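PDB 4LRU: glyoxalase 3 from Candida albicans, which converts methylglyoxal to D-lactate in a single step without glutathione, detoxifying the methylglyoxal that the cell itself produces. Local coordinates for residues A[91-103]-A[117-129]. Sequence-based numbering, arbitrary orientation.
Sequences KASDLDPNDYDIF and NAKDLQKIATTVY
Phe103 lays one ring face under the methyl of Ala125, whose CB stands 4.0 Å from the ring centroid and 12° off its normal, a CH-pi contact; a residue this small lets the ring come close to the helix backbone. With CG anti to the backbone N (chi1 -179°), the ring extends along helix 119-130, and its edge meets CG2 of Ile124. That beta-branched side chain spreads in two directions: CG2 also lies 3.9 Å from CD2 of Tyr100, while CG1 packs on CB of Pro97, 4.0 Å away. Pro97, compact and rigid, also rests against Thr127, whose OG1 spends its proton within the helix on O of Lys123 (2.8 Å) yet still lies against CB of Pro97; CG2 meets O of Pro97. Branching at CB spreads the methyls of Val128 over successive carbonyl oxygens, CG2 near O of Tyr100 and CG1 near O of Asp101. Because Ala92 ends at CB, the loop backbone nears the helix, this CB 3.7 Å from CB of Asp120 and against CD2 of Leu121; a water links N of Ser93 to OD2 of Asp120. Helix 119-130 thus covers strand 102-105, crossing over to parallel strand 134-138 (beta-alpha-beta) in the mixed, largely parallel DJ-1 sheet; Phe103 also touches strand 6-10, whereas Ile102 faces helix 225-236.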
ATOM      1  N   LYS A  91      15.230   5.020   2.520  0.50 21.56           N
ATOM      2  CA  LYS A  91      15.354   3.571   2.564  0.50 20.97           C
ATOM      3  C   LYS A  91      14.881   3.080   3.935  0.50 19.65           C
ATOM      4  O   LYS A  91      15.272   3.642   4.958  0.50 21.68           O
ATOM      5  CB  LYS A  91      16.820   3.180   2.323  0.50 22.96           C
ATOM      6  CG  LYS A  91      17.046   1.691   2.145  0.50 22.91           C
ATOM      7  CD  LYS A  91      18.424   1.411   1.568  0.50 24.21           C
ATOM      8  CE  LYS A  91      19.532   1.789   2.541  0.50 26.87           C
ATOM      9  NZ  LYS A  91      20.867   1.370   2.023  0.50 29.17           N
ATOM     10  N   ALA A  92      14.034   2.052   3.961  1.00 19.29           N
ATOM     11  CA  ALA A  92      13.385   1.630   5.215  1.00 19.89           C
ATOM     12  C   ALA A  92      14.392   1.329   6.325  1.00 20.47           C
ATOM     13  O   ALA A  92      14.165   1.665   7.487  1.00 21.79           O
ATOM     14  CB  ALA A  92      12.466   0.437   4.982  1.00 20.14           C
ATOM     15  N   SER A  93      15.514   0.702   5.975  1.00 22.53           N
ATOM     16  CA  SER A  93      16.509   0.325   6.978  1.00 22.09           C
ATOM     17  C   SER A  93      17.168   1.534   7.648  1.00 24.59           C
ATOM     18  O   SER A  93      17.761   1.395   8.719  1.00 29.44           O
ATOM     19  CB  SER A  93      17.590  -0.548   6.345  1.00 26.28           C
ATOM     20  OG  SER A  93      18.311   0.198   5.402  1.00 26.68           O
ATOM     21  N   ASP A  94      17.094   2.705   7.013  1.00 24.55           N
ATOM     22  CA  ASP A  94      17.632   3.930   7.601  1.00 25.61           C
ATOM     23  C   ASP A  94      16.679   4.587   8.610  1.00 26.17           C
ATOM     24  O   ASP A  94      17.011   5.614   9.202  1.00 30.11           O
ATOM     25  CB  ASP A  94      18.007   4.950   6.526  1.00 24.32           C
ATOM     26  CG  ASP A  94      19.194   4.510   5.693  1.00 26.83           C
ATOM     27  OD1 ASP A  94      20.106   3.865   6.264  1.00 31.44           O
ATOM     28  OD2 ASP A  94      19.201   4.814   4.484  1.00 28.32           O
ATOM     29  N   LEU A  95      15.519   3.977   8.834  1.00 24.09           N
ATOM     30  CA  LEU A  95      14.516   4.536   9.739  1.00 24.62           C
ATOM     31  C   LEU A  95      14.448   3.739  11.028  1.00 26.32           C
ATOM     32  O   LEU A  95      14.817   2.570  11.061  1.00 27.00           O
ATOM     33  CB  LEU A  95      13.148   4.501   9.055  1.00 22.56           C
ATOM     34  CG  LEU A  95      13.072   5.269   7.735  1.00 23.37           C
ATOM     35  CD1 LEU A  95      11.698   5.079   7.110  1.00 22.09           C
ATOM     36  CD2 LEU A  95      13.389   6.748   7.904  1.00 25.24           C
ATOM     37  N   ASP A  96      13.964   4.374  12.094  1.00 24.95           N
ATOM     38  CA  ASP A  96      13.673   3.677  13.351  1.00 25.86           C
ATOM     39  C   ASP A  96      12.229   3.204  13.357  1.00 25.25           C
ATOM     40  O   ASP A  96      11.312   4.024  13.398  1.00 24.88           O
ATOM     41  CB  ASP A  96      13.906   4.612  14.547  1.00 26.73           C
ATOM     42  CG  ASP A  96      13.704   3.915  15.893  1.00 26.85           C
ATOM     43  OD1 ASP A  96      13.055   2.843  15.926  1.00 28.01           O
ATOM     44  OD2 ASP A  96      14.204   4.436  16.921  1.00 29.78           O
ATOM     45  N   PRO A  97      12.019   1.880  13.325  1.00 24.67           N
ATOM     46  CA  PRO A  97      10.646   1.390  13.205  1.00 24.16           C
ATOM     47  C   PRO A  97       9.728   1.862  14.336  1.00 23.70           C
ATOM     48  O   PRO A  97       8.514   1.960  14.122  1.00 24.89           O
ATOM     49  CB  PRO A  97      10.789  -0.136  13.235  1.00 26.72           C
ATOM     50  CG  PRO A  97      12.247  -0.421  13.116  1.00 30.65           C
ATOM     51  CD  PRO A  97      12.980   0.799  13.585  1.00 27.50           C
ATOM     52  N   ASN A  98      10.291   2.181  15.501  1.00 26.81           N
ATOM     53  CA  ASN A  98       9.484   2.614  16.657  1.00 27.88           C
ATOM     54  C   ASN A  98       8.930   4.035  16.489  1.00 26.91           C
ATOM     55  O   ASN A  98       8.131   4.495  17.306  1.00 27.66           O
ATOM     56  CB  ASN A  98      10.306   2.582  17.954  1.00 31.81           C
ATOM     57  CG  ASN A  98      10.877   1.214  18.271  1.00 38.50           C
ATOM     58  OD1 ASN A  98      12.096   1.056  18.425  1.00 48.59           O
ATOM     59  ND2 ASN A  98      10.006   0.225  18.406  1.00 38.59           N
ATOM     60  N   ASP A  99       9.381   4.758  15.467  1.00 25.61           N
ATOM     61  CA  ASP A  99       8.946   6.136  15.288  1.00 24.73           C
ATOM     62  C   ASP A  99       7.503   6.226  14.752  1.00 25.29           C
ATOM     63  O   ASP A  99       6.884   7.283  14.848  1.00 25.32           O
ATOM     64  CB  ASP A  99       9.851   6.873  14.316  1.00 26.08           C
ATOM     65  CG  ASP A  99      11.177   7.273  14.929  1.00 27.44           C
ATOM     66  OD1 ASP A  99      11.347   7.172  16.164  1.00 29.08           O
ATOM     67  OD2 ASP A  99      12.063   7.694  14.156  1.00 31.70           O
ATOM     68  N   TYR A 100       7.006   5.146  14.153  1.00 22.87           N
ATOM     69  CA  TYR A 100       5.778   5.200  13.345  1.00 21.79           C
ATOM     70  C   TYR A 100       4.572   4.639  14.087  1.00 22.87           C
ATOM     71  O   TYR A 100       4.701   3.711  14.882  1.00 21.69           O
ATOM     72  CB  TYR A 100       5.969   4.508  11.979  1.00 22.10           C
ATOM     73  CG  TYR A 100       7.136   5.150  11.304  1.00 19.90           C
ATOM     74  CD1 TYR A 100       7.019   6.423  10.756  1.00 21.66           C
ATOM     75  CD2 TYR A 100       8.402   4.604  11.426  1.00 21.97           C
ATOM     76  CE1 TYR A 100       8.117   7.111  10.288  1.00 21.34           C
ATOM     77  CE2 TYR A 100       9.508   5.279  10.956  1.00 21.04           C
ATOM     78  CZ  TYR A 100       9.358   6.526  10.385  1.00 22.73           C
ATOM     79  OH  TYR A 100      10.467   7.203   9.937  1.00 23.31           O
ATOM     80  N   ASP A 101       3.406   5.232  13.822  1.00 20.64           N
ATOM     81  CA  ASP A 101       2.160   4.821  14.460  1.00 20.36           C
ATOM     82  C   ASP A 101       1.131   4.225  13.501  1.00 19.29           C
ATOM     83  O   ASP A 101       0.177   3.592  13.942  1.00 20.32           O
ATOM     84  CB  ASP A 101       1.530   6.015  15.175  1.00 21.05           C
ATOM     85  CG  ASP A 101       2.241   6.374  16.454  1.00 24.70           C
ATOM     86  OD1 ASP A 101       3.124   5.608  16.909  1.00 22.33           O
ATOM     87  OD2 ASP A 101       1.906   7.430  17.041  1.00 24.28           O
ATOM     88  N   ILE A 102       1.292   4.487  12.211  1.00 19.09           N
ATOM     89  CA  ILE A 102       0.473   3.908  11.148  1.00 17.52           C
ATOM     90  C   ILE A 102       1.429   3.425  10.055  1.00 18.93           C
ATOM     91  O   ILE A 102       2.440   4.092   9.763  1.00 19.64           O
ATOM     92  CB  ILE A 102      -0.467   4.989  10.559  1.00 19.20           C
ATOM     93  CG1 ILE A 102      -1.503   5.391  11.607  1.00 19.43           C
ATOM     94  CG2 ILE A 102      -1.130   4.525   9.271  1.00 19.44           C
ATOM     95  CD1 ILE A 102      -2.286   6.634  11.270  1.00 20.22           C
ATOM     96  N   PHE A 103       1.124   2.264   9.479  1.00 16.84           N
ATOM     97  CA  PHE A 103       1.804   1.787   8.296  1.00 17.60           C
ATOM     98  C   PHE A 103       0.770   1.734   7.191  1.00 17.91           C
ATOM     99  O   PHE A 103      -0.289   1.135   7.360  1.00 17.98           O
ATOM    100  CB  PHE A 103       2.391   0.395   8.529  1.00 18.46           C
ATOM    101  CG  PHE A 103       3.140  -0.158   7.341  1.00 18.16           C
ATOM    102  CD1 PHE A 103       2.464  -0.756   6.295  1.00 17.65           C
ATOM    103  CD2 PHE A 103       4.531  -0.074   7.281  1.00 18.71           C
ATOM    104  CE1 PHE A 103       3.152  -1.292   5.225  1.00 18.82           C
ATOM    105  CE2 PHE A 103       5.225  -0.590   6.199  1.00 19.26           C
ATOM    106  CZ  PHE A 103       4.541  -1.194   5.171  1.00 18.90           C
ATOM    107  N   ASN A 117       9.198  -9.804   0.586  1.00 18.58           N
ATOM    108  CA  ASN A 117      10.524 -10.012   1.164  1.00 20.69           C
ATOM    109  C   ASN A 117      11.131  -8.721   1.671  1.00 19.15           C
ATOM    110  O   ASN A 117      12.339  -8.670   1.956  1.00 21.90           O
ATOM    111  CB  ASN A 117      11.463 -10.629   0.138  1.00 23.32           C
ATOM    112  CG  ASN A 117      10.957 -11.949  -0.387  1.00 26.27           C
ATOM    113  OD1 ASN A 117      10.837 -12.151  -1.596  1.00 33.04           O
ATOM    114  ND2 ASN A 117      10.670 -12.860   0.519  1.00 26.22           N
ATOM    115  N   ALA A 118      10.295  -7.694   1.797  1.00 18.37           N
ATOM    116  CA  ALA A 118      10.758  -6.379   2.232  1.00 19.43           C
ATOM    117  C   ALA A 118      10.811  -6.340   3.747  1.00 19.26           C
ATOM    118  O   ALA A 118       9.988  -5.691   4.406  1.00 20.15           O
ATOM    119  CB  ALA A 118       9.861  -5.286   1.681  1.00 19.73           C
ATOM    120  N   LYS A 119      11.837  -6.987   4.307  1.00 20.34           N
ATOM    121  CA  LYS A 119      11.835  -7.286   5.727  1.00 21.78           C
ATOM    122  C   LYS A 119      11.901  -6.027   6.586  1.00 21.59           C
ATOM    123  O   LYS A 119      11.332  -6.006   7.656  1.00 20.68           O
ATOM    124  CB  LYS A 119      12.948  -8.273   6.069  1.00 28.14           C
ATOM    125  CG  LYS A 119      12.668  -9.644   5.461  1.00 29.32           C
ATOM    126  CD  LYS A 119      13.602 -10.726   5.954  1.00 32.17           C
ATOM    127  CE  LYS A 119      13.291 -12.033   5.241  1.00 33.90           C
ATOM    128  NZ  LYS A 119      11.917 -12.535   5.550  1.00 34.17           N
ATOM    129  N   ASP A 120      12.569  -4.981   6.112  1.00 19.86           N
ATOM    130  CA  ASP A 120      12.625  -3.727   6.876  1.00 22.23           C
ATOM    131  C   ASP A 120      11.260  -3.019   6.936  1.00 20.34           C
ATOM    132  O   ASP A 120      10.797  -2.630   8.029  1.00 20.07           O
ATOM    133  CB  ASP A 120      13.684  -2.789   6.298  1.00 23.52           C
ATOM    134  CG  ASP A 120      15.098  -3.307   6.505  1.00 26.18           C
ATOM    135  OD1 ASP A 120      15.406  -3.728   7.646  1.00 26.52           O
ATOM    136  OD2 ASP A 120      15.908  -3.251   5.545  1.00 27.52           O
ATOM    137  N   LEU A 121      10.608  -2.845   5.787  1.00 19.36           N
ATOM    138  CA  LEU A 121       9.231  -2.334   5.782  1.00 17.71           C
ATOM    139  C   LEU A 121       8.329  -3.218   6.636  1.00 18.71           C
ATOM    140  O   LEU A 121       7.486  -2.715   7.397  1.00 18.23           O
ATOM    141  CB  LEU A 121       8.679  -2.284   4.351  1.00 17.46           C
ATOM    142  CG  LEU A 121       9.218  -1.142   3.500  1.00 18.91           C
ATOM    143  CD1 LEU A 121       8.714  -1.245   2.082  1.00 18.81           C
ATOM    144  CD2 LEU A 121       8.818   0.198   4.109  1.00 20.05           C
ATOM    145  N   GLN A 122       8.486  -4.534   6.503  1.00 18.40           N
ATOM    146  CA  GLN A 122       7.665  -5.459   7.275  1.00 19.88           C
ATOM    147  C   GLN A 122       7.869  -5.277   8.775  1.00 20.33           C
ATOM    148  O   GLN A 122       6.907  -5.388   9.559  1.00 21.67           O
ATOM    149  CB  GLN A 122       7.930  -6.901   6.848  1.00 21.00           C
ATOM    150  CG  GLN A 122       7.303  -7.247   5.503  1.00 19.64           C
ATOM    151  CD  GLN A 122       7.574  -8.670   5.088  1.00 21.82           C
ATOM    152  OE1 GLN A 122       8.657  -9.201   5.352  1.00 22.14           O
ATOM    153  NE2 GLN A 122       6.594  -9.315   4.470  1.00 20.64           N
ATOM    154  N   LYS A 123       9.112  -5.012   9.176  0.50 20.46           N
ATOM    155  CA  LYS A 123       9.436  -4.791  10.579  0.50 21.89           C
ATOM    156  C   LYS A 123       8.775  -3.506  11.081  0.50 20.64           C
ATOM    157  O   LYS A 123       8.285  -3.453  12.203  0.50 21.22           O
ATOM    158  CB  LYS A 123      10.957  -4.728  10.784  0.50 23.01           C
ATOM    159  CG  LYS A 123      11.387  -4.457  12.221  0.50 25.40           C
ATOM    160  CD  LYS A 123      11.029  -5.627  13.121  0.50 25.89           C
ATOM    161  CE  LYS A 123      11.576  -5.466  14.530  0.50 28.22           C
ATOM    162  NZ  LYS A 123      11.023  -6.488  15.470  0.50 27.33           N
ATOM    163  N   ILE A 124       8.724  -2.479  10.236  1.00 19.95           N
ATOM    164  CA  ILE A 124       7.974  -1.266  10.604  1.00 19.68           C
ATOM    165  C   ILE A 124       6.486  -1.603  10.791  1.00 19.11           C
ATOM    166  O   ILE A 124       5.874  -1.227  11.803  1.00 20.88           O
ATOM    167  CB  ILE A 124       8.158  -0.110   9.606  1.00 20.15           C
ATOM    168  CG1 ILE A 124       9.646   0.215   9.457  1.00 22.14           C
ATOM    169  CG2 ILE A 124       7.332   1.098  10.068  1.00 21.30           C
ATOM    170  CD1 ILE A 124       9.969   1.288   8.435  1.00 21.62           C
ATOM    171  N   ALA A 125       5.927  -2.378   9.872  1.00 20.66           N
ATOM    172  CA  ALA A 125       4.528  -2.808   9.993  1.00 19.62           C
ATOM    173  C   ALA A 125       4.251  -3.551  11.300  1.00 19.93           C
ATOM    174  O   ALA A 125       3.267  -3.263  11.991  1.00 20.05           O
ATOM    175  CB  ALA A 125       4.138  -3.671   8.815  1.00 17.19           C
ATOM    176  N   THR A 126       5.097  -4.516  11.660  1.00 19.15           N
ATOM    177  CA  THR A 126       4.818  -5.308  12.861  1.00 18.99           C
ATOM    178  C   THR A 126       5.044  -4.472  14.123  1.00 19.48           C
ATOM    179  O   THR A 126       4.376  -4.686  15.146  1.00 20.78           O
ATOM    180  CB  THR A 126       5.643  -6.620  12.936  1.00 21.13           C
ATOM    181  OG1 THR A 126       7.051  -6.337  12.863  1.00 22.83           O
ATOM    182  CG2 THR A 126       5.245  -7.567  11.823  1.00 22.12           C
ATOM    183  N   THR A 127       6.008  -3.548  14.069  1.00 19.36           N
ATOM    184  CA  THR A 127       6.276  -2.679  15.200  1.00 21.02           C
ATOM    185  C   THR A 127       5.065  -1.786  15.448  1.00 20.07           C
ATOM    186  O   THR A 127       4.594  -1.648  16.586  1.00 22.31           O
ATOM    187  CB  THR A 127       7.553  -1.843  14.966  1.00 22.54           C
ATOM    188  OG1 THR A 127       8.675  -2.732  14.889  1.00 24.46           O
ATOM    189  CG2 THR A 127       7.778  -0.875  16.079  1.00 24.11           C
ATOM    190  N   VAL A 128       4.543  -1.229  14.363  1.00 19.22           N
ATOM    191  CA  VAL A 128       3.313  -0.423  14.409  1.00 19.22           C
ATOM    192  C   VAL A 128       2.161  -1.237  14.982  1.00 18.48           C
ATOM    193  O   VAL A 128       1.494  -0.801  15.922  1.00 20.93           O
ATOM    194  CB  VAL A 128       2.931   0.090  13.014  1.00 21.54           C
ATOM    195  CG1 VAL A 128       1.507   0.635  13.007  1.00 20.75           C
ATOM    196  CG2 VAL A 128       3.918   1.151  12.559  1.00 21.02           C
ATOM    197  N   TYR A 129       1.964  -2.451  14.464  1.00 19.67           N
ATOM    198  CA  TYR A 129       0.841  -3.271  14.912  1.00 20.60           C
ATOM    199  C   TYR A 129       0.964  -3.668  16.375  1.00 23.14           C
ATOM    200  O   TYR A 129      -0.033  -3.726  17.087  1.00 21.05           O
ATOM    201  CB  TYR A 129       0.692  -4.523  14.045  1.00 19.48           C
ATOM    202  CG  TYR A 129      -0.632  -5.228  14.227  1.00 21.05           C
ATOM    203  CD1 TYR A 129      -1.808  -4.649  13.792  1.00 21.75           C
ATOM    204  CD2 TYR A 129      -0.701  -6.459  14.846  1.00 23.29           C
ATOM    205  CE1 TYR A 129      -3.023  -5.284  13.962  1.00 22.36           C
ATOM    206  CE2 TYR A 129      -1.906  -7.110  15.011  1.00 27.20           C
ATOM    207  CZ  TYR A 129      -3.068  -6.513  14.568  1.00 25.41           C
ATOM    208  OH  TYR A 129      -4.275  -7.159  14.767  1.00 28.17           O
TER
HETATM  209  O   HOH W   1      15.640  -1.184   3.756  1.00 25.39           O